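Local coordinates for phytanoyl-CoA dioxygenase (Streptomyces malaysiense, PDB 6ZYL), which catalyses the beta-hydroxylation of thioholgamide as a non-heme monooxygenase, and probably depends on iron and 2-oxoglutarate, at residues Ala74-His80 with Val109-Leu114; Asn113-Arg117 with Phe230-Ile234; Glu247-Leu251 with Ala260-Arg266; Glu55-Tyr59 with Ala83-Arg88. All coordinates share one frame; numbering follows the deposited sequence.

Interaction 1: Ala74-His80 with Val109-Leu114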
loop_
_atom_site.group_PDB
_atom_site.type_symbol
_atom_site.label_atom_id
_atom_site.label_comp_id
_atom_site.label_asym_id
_atom_site.label_seq_id
_atom_site.Cartn_x
_atom_site.Cartn_y
_atom_site.Cartn_z
ATOM N N ALA A 74 12.965 5.468 1.986
ATOM C CA ALA A 74 12.899 4.322 2.884
ATOM C C ALA A 74 11.486 3.765 2.992
ATOM O O ALA A 74 11.314 2.550 3.141
ATOM C CB ALA A 74 13.415 4.714 4.269
ATOM N N ALA A 75 10.468 4.619 2.906
ATOM C CA ALA A 75 9.094 4.227 3.188
ATOM C C ALA A 75 8.242 4.055 1.938
ATOM O O ALA A 75 7.065 3.698 2.054
ATOM C CB ALA A 75 8.435 5.261 4.108
ATOM N N PHE A 76 8.795 4.302 0.757
ATOM C CA PHE A 76 8.038 4.221 -0.486
ATOM C C PHE A 76 8.992 4.431 -1.660
ATOM O O PHE A 76 10.056 5.024 -1.474
ATOM C CB PHE A 76 6.941 5.282 -0.525
ATOM C CG PHE A 76 7.458 6.659 -0.821
ATOM C CD1 PHE A 76 8.008 7.428 0.188
ATOM C CD2 PHE A 76 7.415 7.176 -2.106
ATOM C CE1 PHE A 76 8.496 8.691 -0.071
ATOM C CE2 PHE A 76 7.904 8.442 -2.374
ATOM C CZ PHE A 76 8.445 9.201 -1.353
ATOM N N PRO A 77 8.665 3.977 -2.878
ATOM C CA PRO A 77 7.504 3.163 -3.240
ATOM C C PRO A 77 7.865 1.737 -3.631
ATOM O O PRO A 77 7.023 1.023 -4.183
ATOM C CB PRO A 77 6.933 3.915 -4.443
ATOM C CG PRO A 77 8.193 4.457 -5.143
ATOM C CD PRO A 77 9.295 4.572 -4.074
ATOM N N LYS A 78 9.101 1.329 -3.356
ATOM C CA LYS A 78 9.609 0.045 -3.828
ATOM C C LYS A 78 10.417 -0.655 -2.739
ATOM O O LYS A 78 11.499 -1.191 -2.980
ATOM C CB LYS A 78 10.461 0.235 -5.083
ATOM C CG LYS A 78 9.764 0.950 -6.228
ATOM C CD LYS A 78 8.812 0.021 -6.967
ATOM C CE LYS A 78 8.109 0.748 -8.105
ATOM N NZ LYS A 78 7.389 -0.186 -9.015
ATOM N N ILE A 79 9.886 -0.669 -1.516
ATOM C CA ILE A 79 10.594 -1.326 -0.420
ATOM C C ILE A 79 10.874 -2.782 -0.771
ATOM O O ILE A 79 11.956 -3.311 -0.489
ATOM C CB ILE A 79 9.789 -1.214 0.887
ATOM C CG1 ILE A 79 9.404 0.236 1.173
ATOM C CG2 ILE A 79 10.589 -1.785 2.055
ATOM C CD1 ILE A 79 8.412 0.392 2.319
ATOM N N HIS A 80 9.908 -3.445 -1.409
ATOM C CA HIS A 80 10.012 -4.867 -1.705
ATOM C C HIS A 80 11.131 -5.203 -2.680
ATOM O O HIS A 80 11.445 -6.386 -2.844
ATOM C CB HIS A 80 8.680 -5.369 -2.268
ATOM C CG HIS A 80 8.215 -4.620 -3.481
ATOM N ND1 HIS A 80 7.777 -3.314 -3.427
ATOM C CD2 HIS A 80 8.117 -4.995 -4.778
ATOM C CE1 HIS A 80 7.433 -2.916 -4.638
ATOM N NE2 HIS A 80 7.627 -3.917 -5.477
ATOM N N VAL A 109 2.818 -6.578 -8.259
ATOM C CA VAL A 109 2.990 -5.603 -7.188
ATOM C C VAL A 109 3.440 -4.291 -7.818
ATOM O O VAL A 109 4.508 -4.222 -8.438
ATOM C CB VAL A 109 4.003 -6.090 -6.142
ATOM C CG1 VAL A 109 4.279 -4.985 -5.127
ATOM C CG2 VAL A 109 3.493 -7.346 -5.450
ATOM N N TRP A 110 2.627 -3.249 -7.663
ATOM C CA TRP A 110 2.910 -1.956 -8.272
ATOM C C TRP A 110 3.665 -1.018 -7.342
ATOM O O TRP A 110 4.471 -0.210 -7.816
ATOM C CB TRP A 110 1.599 -1.303 -8.721
ATOM C CG TRP A 110 1.775 -0.015 -9.460
ATOM C CD1 TRP A 110 2.125 0.139 -10.771
ATOM C CD2 TRP A 110 1.600 1.302 -8.934
ATOM N NE1 TRP A 110 2.180 1.474 -11.092
ATOM C CE2 TRP A 110 1.863 2.210 -9.979
ATOM C CE3 TRP A 110 1.250 1.805 -7.677
ATOM C CZ2 TRP A 110 1.788 3.590 -9.807
ATOM C CZ3 TRP A 110 1.175 3.174 -7.507
ATOM C CH2 TRP A 110 1.444 4.052 -8.567
ATOM N N SER A 111 3.430 -1.105 -6.033
ATOM C CA SER A 111 4.163 -0.283 -5.081
ATOM C C SER A 111 4.010 -0.870 -3.686
ATOM O O SER A 111 3.122 -1.686 -3.429
ATOM C CB SER A 111 3.671 1.168 -5.097
ATOM O OG SER A 111 2.557 1.332 -4.234
ATOM N N THR A 112 4.900 -0.448 -2.789
ATOM C CA THR A 112 4.772 -0.722 -1.365
ATOM C C THR A 112 4.999 0.569 -0.594
ATOM O O THR A 112 5.760 1.443 -1.024
ATOM C CB THR A 112 5.754 -1.801 -0.876
ATOM O OG1 THR A 112 7.081 -1.508 -1.328
ATOM C CG2 THR A 112 5.328 -3.178 -1.382
ATOM N N ASN A 113 4.324 0.683 0.547
ATOM C CA ASN A 113 4.393 1.870 1.385
ATOM C C ASN A 113 4.457 1.453 2.844
ATOM O O ASN A 113 3.746 0.537 3.266
ATOM C CB ASN A 113 3.171 2.783 1.186
ATOM C CG ASN A 113 3.313 3.701 -0.005
ATOM O OD1 ASN A 113 3.872 4.792 0.100
ATOM N ND2 ASN A 113 2.796 3.269 -1.147
ATOM N N LEU A 114 5.306 2.128 3.611
ATOM C CA LEU A 114 5.282 2.050 5.064
ATOM C C LEU A 114 4.515 3.261 5.581
ATOM O O LEU A 114 4.906 4.402 5.317
ATOM C CB LEU A 114 6.694 2.015 5.645
ATOM C CG LEU A 114 7.256 0.632 5.971
ATOM C CD1 LEU A 114 8.732 0.750 6.347
ATOM C CD2 LEU A 114 6.472 -0.045 7.082
HETATM O O HOH W 1 6.687 -2.853 -7.887
#
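H80 meets the strand through T112 and V109. Its ND1 lies 2.9 Å from OG1 of T112, at the edge of the imidazole and in its plane, in a hydrogen bond that either group could donate. One face of the same ring is covered near its rim by V109, whose CG1 is 3.5 Å from NE2 of H80. NE2 is also 2.8 Å from water 1, again in the ring plane, and that water donates to O of V109 and accepts from NZ of K78. Held at both nitrogens, the ring can hardly turn. CG of H80 sits between its backbone N and carbonyl carbon (chi1 56°), which directs the ring onto the strand. A leucine in place of H80 would probably leave OG1 of T112 without its imidazole mate and water 1 without its bond to the ring. The K78 chain bends at chi2 (-78°) and brings NZ within 3.2 Å of O of W110, above the carbonyl plane; its stronger partner is the carboxylate of E264. Backbone bonds fix the loop further: N of T112 donates to O of P77 (2.9 Å), a proline preceded by a cis peptide bond, and N of L114 donates to O of A75 (2.8 Å). Beside them, CD1 of I79 packs 3.8 Å from CG of L114. The loop, which links helices 68-72 and 84-90, thus lies along strand 107-117, with helix 46-66 touching A74, I79 and L114, helix 273-295 touching F76, P77 and K78, and strand 229-237 packing against V109 and T112.

Interaction 2: Asn113-Arg117 with Phe230-Ile234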
loop_
_atom_site.group_PDB
_atom_site.type_symbol
_atom_site.label_atom_id
_atom_site.label_comp_id
_atom_site.label_asym_id
_atom_site.label_seq_id
_atom_site.Cartn_x
_atom_site.Cartn_y
_atom_site.Cartn_z
ATOM N N ASN A 113 4.324 0.683 0.547
ATOM C CA ASN A 113 4.393 1.870 1.385
ATOM C C ASN A 113 4.457 1.453 2.844
ATOM O O ASN A 113 3.746 0.537 3.266
ATOM C CB ASN A 113 3.171 2.783 1.186
ATOM C CG ASN A 113 3.313 3.701 -0.005
ATOM O OD1 ASN A 113 3.872 4.792 0.100
ATOM N ND2 ASN A 113 2.796 3.269 -1.147
ATOM N N LEU A 114 5.306 2.128 3.611
ATOM C CA LEU A 114 5.282 2.050 5.064
ATOM C C LEU A 114 4.515 3.261 5.581
ATOM O O LEU A 114 4.906 4.402 5.317
ATOM C CB LEU A 114 6.694 2.015 5.645
ATOM C CG LEU A 114 7.256 0.632 5.971
ATOM C CD1 LEU A 114 8.732 0.750 6.347
ATOM C CD2 LEU A 114 6.472 -0.045 7.082
ATOM N N PHE A 115 3.415 3.013 6.284
ATOM C CA PHE A 115 2.612 4.061 6.910
ATOM C C PHE A 115 2.776 3.897 8.417
ATOM O O PHE A 115 2.166 3.014 9.027
ATOM C CB PHE A 115 1.150 3.968 6.483
ATOM C CG PHE A 115 0.928 4.253 5.024
ATOM C CD1 PHE A 115 1.452 5.395 4.437
ATOM C CD2 PHE A 115 0.194 3.381 4.240
ATOM C CE1 PHE A 115 1.249 5.659 3.096
ATOM C CE2 PHE A 115 -0.015 3.639 2.898
ATOM C CZ PHE A 115 0.513 4.780 2.326
ATOM N N ILE A 116 3.618 4.737 9.011
ATOM C CA ILE A 116 3.953 4.656 10.426
ATOM C C ILE A 116 3.434 5.908 11.115
ATOM O O ILE A 116 3.747 7.029 10.697
ATOM C CB ILE A 116 5.469 4.504 10.641
ATOM C CG1 ILE A 116 5.975 3.240 9.941
ATOM C CG2 ILE A 116 5.800 4.460 12.125
ATOM C CD1 ILE A 116 7.467 3.236 9.681
ATOM N N ARG A 117 2.633 5.717 12.157
ATOM C CA ARG A 117 2.155 6.815 12.990
ATOM C C ARG A 117 2.775 6.663 14.370
ATOM O O ARG A 117 2.318 5.829 15.168
ATOM C CB ARG A 117 0.628 6.808 13.066
ATOM C CG ARG A 117 -0.011 6.995 11.695
ATOM C CD ARG A 117 -1.504 7.243 11.779
ATOM N NE ARG A 117 -1.816 8.665 11.899
ATOM C CZ ARG A 117 -1.902 9.504 10.872
ATOM N NH1 ARG A 117 -1.700 9.071 9.635
ATOM N NH2 ARG A 117 -2.192 10.780 11.083
ATOM N N PHE A 230 2.343 0.671 12.991
ATOM C CA PHE A 230 3.096 0.320 11.791
ATOM C C PHE A 230 2.196 -0.445 10.832
ATOM O O PHE A 230 1.666 -1.503 11.187
ATOM C CB PHE A 230 4.326 -0.532 12.128
ATOM C CG PHE A 230 5.447 0.230 12.769
ATOM C CD1 PHE A 230 5.337 0.681 14.072
ATOM C CD2 PHE A 230 6.619 0.478 12.075
ATOM C CE1 PHE A 230 6.368 1.379 14.667
ATOM C CE2 PHE A 230 7.653 1.178 12.662
ATOM C CZ PHE A 230 7.529 1.630 13.962
ATOM N N ASN A 231 2.057 0.066 9.612
ATOM C CA ASN A 231 1.286 -0.604 8.574
ATOM C C ASN A 231 2.080 -0.617 7.276
ATOM O O ASN A 231 2.761 0.356 6.938
ATOM C CB ASN A 231 -0.065 0.075 8.376
ATOM C CG ASN A 231 -0.969 -0.081 9.587
ATOM O OD1 ASN A 231 -0.869 0.678 10.551
ATOM N ND2 ASN A 231 -1.844 -1.080 9.549
ATOM N N PHE A 232 1.994 -1.738 6.566
ATOM C CA PHE A 232 2.730 -1.987 5.332
ATOM C C PHE A 232 1.697 -2.187 4.229
ATOM O O PHE A 232 0.937 -3.162 4.254
ATOM C CB PHE A 232 3.639 -3.205 5.498
ATOM C CG PHE A 232 4.387 -3.587 4.259
ATOM C CD1 PHE A 232 5.397 -2.780 3.760
ATOM C CD2 PHE A 232 4.093 -4.769 3.602
ATOM C CE1 PHE A 232 6.089 -3.141 2.619
ATOM C CE2 PHE A 232 4.781 -5.135 2.462
ATOM C CZ PHE A 232 5.780 -4.321 1.970
ATOM N N ALA A 233 1.659 -1.258 3.277
ATOM C CA ALA A 233 0.636 -1.230 2.240
ATOM C C ALA A 233 1.210 -1.714 0.917
ATOM O O ALA A 233 2.323 -1.344 0.534
ATOM C CB ALA A 233 0.071 0.182 2.074
ATOM N N ILE A 234 0.432 -2.534 0.213
ATOM C CA ILE A 234 0.868 -3.171 -1.022
ATOM C C ILE A 234 -0.189 -2.915 -2.083
ATOM O O ILE A 234 -1.358 -3.271 -1.897
ATOM C CB ILE A 234 1.082 -4.684 -0.854
ATOM C CG1 ILE A 234 1.823 -4.996 0.444
ATOM C CG2 ILE A 234 1.841 -5.251 -2.047
ATOM C CD1 ILE A 234 1.682 -6.450 0.882
HETATM O O HOH W 2 1.274 0.935 -1.255
#
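Residues N113 to I116 pair with A233 to F230 as antiparallel neighbours in the main sheet, their short axes at 155°. N113 and A233 form a hydrogen-bonded pair in which each backbone N donates to the other's O at 2.8 Å, both bonds in the carbonyl plane. F115 and N231 form the next such pair, its bond from N of F115 to O of N231 (2.8 Å) straighter than the return bond. This sheet belongs to the double-stranded beta-helix fold of the phytanoyl-CoA dioxygenase family. In the non-hydrogen-bonded pair of I116 and F230, the isoleucine lies over the phenyl face: CG2 of I116 stands above the ring centre, while CG1 is 3.5 Å from CD2 of F230. CG2 gets there because it is anti to the backbone N, with CG1 beside that N (chi1 -59°). On the opposite side of the sheet, CE2 of F115 reaches diagonally to CB of A233 (3.6 Å), and CB of N113 covers one face of the F115 ring near its rim. ND2 of N113 donates to water 2 (2.8 Å), which binds O of A233 weakly. A tartaric acid, probably from the crystallisation liquor, comes within about 3 Å of the F115 side chain (nearest atoms).

Interaction 3: Glu247-Leu251 with Ala260-Arg266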
loop_
_atom_site.group_PDB
_atom_site.type_symbol
_atom_site.label_atom_id
_atom_site.label_comp_id
_atom_site.label_asym_id
_atom_site.label_seq_id
_atom_site.Cartn_x
_atom_site.Cartn_y
_atom_site.Cartn_z
ATOM N N GLU A 247 6.557 5.756 -18.804
ATOM C CA GLU A 247 7.078 4.419 -18.561
ATOM C C GLU A 247 6.885 4.032 -17.098
ATOM O O GLU A 247 7.108 4.838 -16.191
ATOM C CB GLU A 247 8.555 4.390 -18.949
ATOM C CG GLU A 247 9.309 3.125 -18.650
ATOM C CD GLU A 247 10.799 3.301 -18.897
ATOM O OE1 GLU A 247 11.206 3.374 -20.078
ATOM O OE2 GLU A 247 11.562 3.385 -17.910
ATOM N N ASP A 248 6.455 2.790 -16.876
ATOM C CA ASP A 248 6.170 2.291 -15.538
ATOM C C ASP A 248 6.682 0.863 -15.416
ATOM O O ASP A 248 6.917 0.178 -16.414
ATOM C CB ASP A 248 4.665 2.342 -15.226
ATOM C CG ASP A 248 4.373 2.546 -13.745
ATOM O OD1 ASP A 248 5.307 2.440 -12.922
ATOM O OD2 ASP A 248 3.201 2.810 -13.402
ATOM N N SER A 249 6.854 0.416 -14.171
ATOM C CA SER A 249 7.335 -0.930 -13.898
ATOM C C SER A 249 6.614 -1.503 -12.684
ATOM O O SER A 249 6.032 -0.775 -11.875
ATOM C CB SER A 249 8.856 -0.954 -13.678
ATOM O OG SER A 249 9.242 -0.113 -12.607
ATOM N N ALA A 250 6.655 -2.828 -12.575
ATOM C CA ALA A 250 5.966 -3.551 -11.517
ATOM C C ALA A 250 6.580 -4.940 -11.423
ATOM O O ALA A 250 7.335 -5.365 -12.301
ATOM C CB ALA A 250 4.459 -3.625 -11.780
ATOM N N LEU A 251 6.244 -5.647 -10.347
ATOM C CA LEU A 251 6.809 -6.961 -10.063
ATOM C C LEU A 251 5.748 -8.032 -10.278
ATOM O O LEU A 251 4.713 -8.031 -9.603
ATOM C CB LEU A 251 7.354 -7.030 -8.637
ATOM C CG LEU A 251 7.981 -8.367 -8.239
ATOM C CD1 LEU A 251 9.217 -8.652 -9.082
ATOM C CD2 LEU A 251 8.321 -8.387 -6.756
ATOM N N ALA A 260 1.647 -3.610 -19.700
ATOM C CA ALA A 260 2.442 -2.472 -20.139
ATOM C C ALA A 260 3.617 -2.170 -19.220
ATOM O O ALA A 260 4.342 -1.203 -19.466
ATOM C CB ALA A 260 1.553 -1.227 -20.251
ATOM N N PHE A 261 3.835 -2.972 -18.183
ATOM C CA PHE A 261 4.816 -2.662 -17.152
ATOM C C PHE A 261 6.125 -3.392 -17.418
ATOM O O PHE A 261 6.130 -4.602 -17.668
ATOM C CB PHE A 261 4.274 -3.040 -15.770
ATOM C CG PHE A 261 3.045 -2.276 -15.379
ATOM C CD1 PHE A 261 3.152 -1.043 -14.761
ATOM C CD2 PHE A 261 1.786 -2.780 -15.647
ATOM C CE1 PHE A 261 2.026 -0.331 -14.409
ATOM C CE2 PHE A 261 0.655 -2.073 -15.297
ATOM C CZ PHE A 261 0.776 -0.845 -14.677
ATOM N N LEU A 262 7.228 -2.654 -17.371
ATOM C CA LEU A 262 8.536 -3.286 -17.418
ATOM C C LEU A 262 8.706 -4.177 -16.189
ATOM O O LEU A 262 8.331 -3.779 -15.079
ATOM C CB LEU A 262 9.641 -2.230 -17.471
ATOM C CG LEU A 262 9.659 -1.374 -18.738
ATOM C CD1 LEU A 262 10.567 -0.162 -18.552
ATOM C CD2 LEU A 262 10.094 -2.197 -19.941
ATOM N N PRO A 263 9.237 -5.388 -16.348
ATOM C CA PRO A 263 9.298 -6.309 -15.204
ATOM C C PRO A 263 10.421 -5.961 -14.237
ATOM O O PRO A 263 11.515 -5.554 -14.635
ATOM C CB PRO A 263 9.528 -7.678 -15.860
ATOM C CG PRO A 263 10.205 -7.367 -17.163
ATOM C CD PRO A 263 9.681 -6.020 -17.607
ATOM N N GLU A 264 10.126 -6.117 -12.949
ATOM C CA GLU A 264 11.095 -5.945 -11.882
ATOM C C GLU A 264 11.565 -7.321 -11.413
ATOM O O GLU A 264 11.108 -8.359 -11.898
ATOM C CB GLU A 264 10.481 -5.124 -10.744
ATOM C CG GLU A 264 10.264 -3.658 -11.117
ATOM C CD GLU A 264 9.295 -2.933 -10.197
ATOM O OE1 GLU A 264 8.663 -3.592 -9.346
ATOM O OE2 GLU A 264 9.164 -1.696 -10.332
ATOM N N ARG A 265 12.501 -7.330 -10.466
ATOM C CA ARG A 265 13.070 -8.565 -9.953
ATOM C C ARG A 265 13.038 -8.567 -8.431
ATOM O O ARG A 265 13.120 -7.517 -7.789
ATOM C CB ARG A 265 14.524 -8.762 -10.427
ATOM C CG ARG A 265 14.818 -8.228 -11.819
ATOM C CD ARG A 265 15.947 -9.006 -12.485
ATOM N NE ARG A 265 17.267 -8.604 -12.002
ATOM C CZ ARG A 265 18.004 -7.640 -12.547
ATOM N NH1 ARG A 265 17.555 -6.967 -13.599
ATOM N NH2 ARG A 265 19.194 -7.348 -12.038
ATOM N N ARG A 266 12.933 -9.765 -7.861
ATOM C CA ARG A 266 13.008 -9.903 -6.415
ATOM C C ARG A 266 14.453 -9.735 -5.951
ATOM O O ARG A 266 15.379 -10.171 -6.641
ATOM C CB ARG A 266 12.487 -11.270 -5.972
ATOM C CG ARG A 266 11.082 -11.590 -6.425
ATOM C CD ARG A 266 10.665 -12.968 -5.929
ATOM N NE ARG A 266 10.579 -13.022 -4.472
ATOM C CZ ARG A 266 10.044 -14.030 -3.789
ATOM N NH1 ARG A 266 9.545 -15.078 -4.429
ATOM N NH2 ARG A 266 10.008 -13.991 -2.464
HETATM O O HOH W 3 5.617 1.249 -19.185
#
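The F261 ring has OD2 of D248 at its edge, in its plane and 3.5 Å from CE1, while CB of A250 approaches obliquely. The D248 side chain runs alongside the ring, pointing the same way, with its carboxylate turned 58° from the phenyl plane. OD1 of D248 accepts from N of S249 on its anti side at 2.8 Å; the buried charge is also met by R286, R289 and NE1 of W110. A second carboxylate, that of E264, extends back over A250, and its OE2 takes a bond from OG of S249 (2.8 Å), on the anti side and 26° out of plane. K78 is its salt-bridge partner. CG and CD of E247 carry the outer contact, CG lying 3.5 Å from CD1 of L262, while OE2 of E247 pairs with R285. Between these side chains the backbones are laced together: N of L262 donates to O of D248 (3.0 Å), N of A250 to O of L262 (3.2 Å) and N of E264 to O of A250 (3.0 Å). Donors thus alternate between the two strands, as is characteristic of parallel beta pairing, here joining the short strand 262-263 to strand 249-254 at the margin of the main mixed sheet.

Interaction 4: Glu55-Tyr59 with Ala83-Arg88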
loop_
_atom_site.group_PDB
_atom_site.type_symbol
_atom_site.label_atom_id
_atom_site.label_comp_id
_atom_site.label_asym_id
_atom_site.label_seq_id
_atom_site.Cartn_x
_atom_site.Cartn_y
_atom_site.Cartn_z
ATOM N N GLU A 55 12.206 -6.796 11.765
ATOM C CA GLU A 55 13.021 -6.672 10.560
ATOM C C GLU A 55 12.792 -5.328 9.879
ATOM O O GLU A 55 13.730 -4.736 9.333
ATOM C CB GLU A 55 12.709 -7.826 9.608
ATOM C CG GLU A 55 13.040 -9.189 10.193
ATOM C CD GLU A 55 12.589 -10.339 9.314
ATOM O OE1 GLU A 55 12.162 -10.089 8.168
ATOM O OE2 GLU A 55 12.663 -11.498 9.773
ATOM N N CYS A 56 11.591 -4.809 9.941
ATOM C CA CYS A 56 11.309 -3.524 9.373
ATOM C C CYS A 56 12.063 -2.426 10.096
ATOM O O CYS A 56 12.599 -1.573 9.506
ATOM C CB CYS A 56 9.822 -3.262 9.384
ATOM S SG CYS A 56 9.299 -1.630 9.038
ATOM N N GLN A 57 12.075 -2.499 11.400
ATOM C CA GLN A 57 12.772 -1.543 12.233
ATOM C C GLN A 57 14.295 -1.610 12.018
ATOM O O GLN A 57 14.940 -0.632 11.972
ATOM C CB GLN A 57 12.335 -1.636 13.681
ATOM C CG GLN A 57 10.938 -1.120 13.888
ATOM C CD GLN A 57 10.437 -1.249 15.295
ATOM O OE1 GLN A 57 10.677 -2.214 15.950
ATOM N NE2 GLN A 57 9.748 -0.246 15.762
ATOM N N THR A 58 14.808 -2.795 11.846
ATOM C CA THR A 58 16.189 -2.988 11.538
ATOM C C THR A 58 16.505 -2.345 10.177
ATOM O O THR A 58 17.457 -1.684 10.035
ATOM C CB THR A 58 16.570 -4.475 11.547
ATOM O OG1 THR A 58 16.530 -4.967 12.866
ATOM C CG2 THR A 58 17.943 -4.677 11.010
ATOM N N TYR A 59 15.640 -2.529 9.212
ATOM C CA TYR A 59 15.799 -1.959 7.909
ATOM C C TYR A 59 15.784 -0.421 7.939
ATOM O O TYR A 59 16.579 0.183 7.325
ATOM C CB TYR A 59 14.715 -2.512 6.997
ATOM C CG TYR A 59 14.305 -1.635 5.877
ATOM C CD1 TYR A 59 14.986 -1.649 4.678
ATOM C CD2 TYR A 59 13.250 -0.808 5.992
ATOM C CE1 TYR A 59 14.627 -0.857 3.655
ATOM C CE2 TYR A 59 12.868 -0.022 4.967
ATOM C CZ TYR A 59 13.570 -0.044 3.803
ATOM O OH TYR A 59 13.198 0.743 2.840
ATOM N N ALA A 83 14.406 -4.920 0.326
ATOM C CA ALA A 83 14.334 -5.436 1.687
ATOM C C ALA A 83 13.687 -6.814 1.688
ATOM O O ALA A 83 12.575 -6.986 1.177
ATOM C CB ALA A 83 13.550 -4.484 2.592
ATOM N N SER A 84 14.379 -7.786 2.285
ATOM C CA SER A 84 13.885 -9.159 2.275
ATOM C C SER A 84 12.559 -9.283 3.017
ATOM O O SER A 84 11.686 -10.060 2.613
ATOM C CB SER A 84 14.929 -10.092 2.888
ATOM O OG SER A 84 16.071 -10.192 2.054
ATOM N N TRP A 85 12.388 -8.533 4.109
ATOM C CA TRP A 85 11.145 -8.632 4.869
ATOM C C TRP A 85 9.957 -8.159 4.040
ATOM O O TRP A 85 8.875 -8.754 4.097
ATOM C CB TRP A 85 11.248 -7.834 6.172
ATOM C CG TRP A 85 11.307 -6.347 5.992
ATOM C CD1 TRP A 85 12.429 -5.576 5.931
ATOM C CD2 TRP A 85 10.197 -5.451 5.860
ATOM N NE1 TRP A 85 12.089 -4.256 5.763
ATOM C CE2 TRP A 85 10.723 -4.152 5.715
ATOM C CE3 TRP A 85 8.808 -5.620 5.845
ATOM C CZ2 TRP A 85 9.914 -3.031 5.558
ATOM C CZ3 TRP A 85 8.005 -4.505 5.687
ATOM C CH2 TRP A 85 8.561 -3.226 5.549
ATOM N N ALA A 86 10.142 -7.092 3.256
ATOM C CA ALA A 86 9.068 -6.619 2.391
ATOM C C ALA A 86 8.849 -7.571 1.222
ATOM O O ALA A 86 7.706 -7.860 0.853
ATOM C CB ALA A 86 9.380 -5.211 1.887
ATOM N N ASP A 87 9.936 -8.066 0.626
ATOM C CA ASP A 87 9.807 -9.058 -0.435
ATOM C C ASP A 87 9.005 -10.263 0.041
ATOM O O ASP A 87 8.172 -10.797 -0.701
ATOM C CB ASP A 87 11.192 -9.494 -0.914
ATOM C CG ASP A 87 11.147 -10.746 -1.771
ATOM O OD1 ASP A 87 10.884 -10.627 -2.987
ATOM O OD2 ASP A 87 11.371 -11.848 -1.228
ATOM N N ARG A 88 9.236 -10.699 1.281
ATOM C CA ARG A 88 8.557 -11.887 1.787
ATOM C C ARG A 88 7.057 -11.655 1.923
ATOM O O ARG A 88 6.256 -12.530 1.576
ATOM C CB ARG A 88 9.160 -12.295 3.131
ATOM C CG ARG A 88 8.630 -13.608 3.689
ATOM C CD ARG A 88 9.335 -13.985 4.994
ATOM N NE ARG A 88 9.053 -13.045 6.077
ATOM C CZ ARG A 88 9.939 -12.198 6.589
ATOM N NH1 ARG A 88 11.184 -12.164 6.125
ATOM N NH2 ARG A 88 9.584 -11.382 7.573
#
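W85 gives the largest share of this contact, and its side chain meets helix 46-66 from CB along the NE1 side to CH2. CB lies 3.1 Å from OE1 of E55 and also touches CB of E55. CG stands between the backbone N and carbonyl carbon (chi1 69°), which swings the indole across to the other helix. CD1 then faces O of E55, and NE1 comes 3.4 Å from CB of Y59, the indole turning an edge toward the tyrosine face in an offset edge-to-face pair. Farther out, CE2 lies 3.8 Å from CA of C56. CB of C56 covers one face of the six-membered ring and CB of A86 the opposite face. At the far end, CH2 of W85 is 3.9 Å from SG of C56 in a sulfur-aromatic contact. The two helices run roughly antiparallel, at 139°, with short axes 9.9 Å apart, and the indole is wedged between them. Were W85 an alanine, a gap would probably open there, and C56 and the Y59 ring would lose their aromatic partner. A83, the N-cap residue of helix 84-90, adds its CB at 3.8 Å from CD1 of Y59, whose OH binds O of A74. Near the surface, R88 grips a single oxygen of E55 end-on: NH2 and NH1 lie 2.9 and 3.1 Å from OE1, which is in the guanidinium plane, while the carboxylate stands nearly perpendicular to it (86°). OE2 of E55 turns instead to Q51.

In the fold
Interactions 1 and 2 share N113 and L114, so one strand binds the 74-80 loop along one edge and strand 229-237 along the other. Interaction 3 continues the sheet beyond V109, whose N is 2.7 Å from O of L251, and is tied to the loop by K78 NZ and E264 OE2, also 2.7 Å apart. Interaction 4 packs against interactions 1 and 2: Y59 OH is 2.6 Å from O of A74, and CH2 of W85 is 3.7 Å from CD1 of F232. Its D87 also bridges to R266 of interaction 3. Interactions 2 and 3 do not touch, their nearest atoms about 9 Å apart. Of the four, interaction 2 includes F115, which borders the bound tartaric acid, a molecule that may mark a pocket.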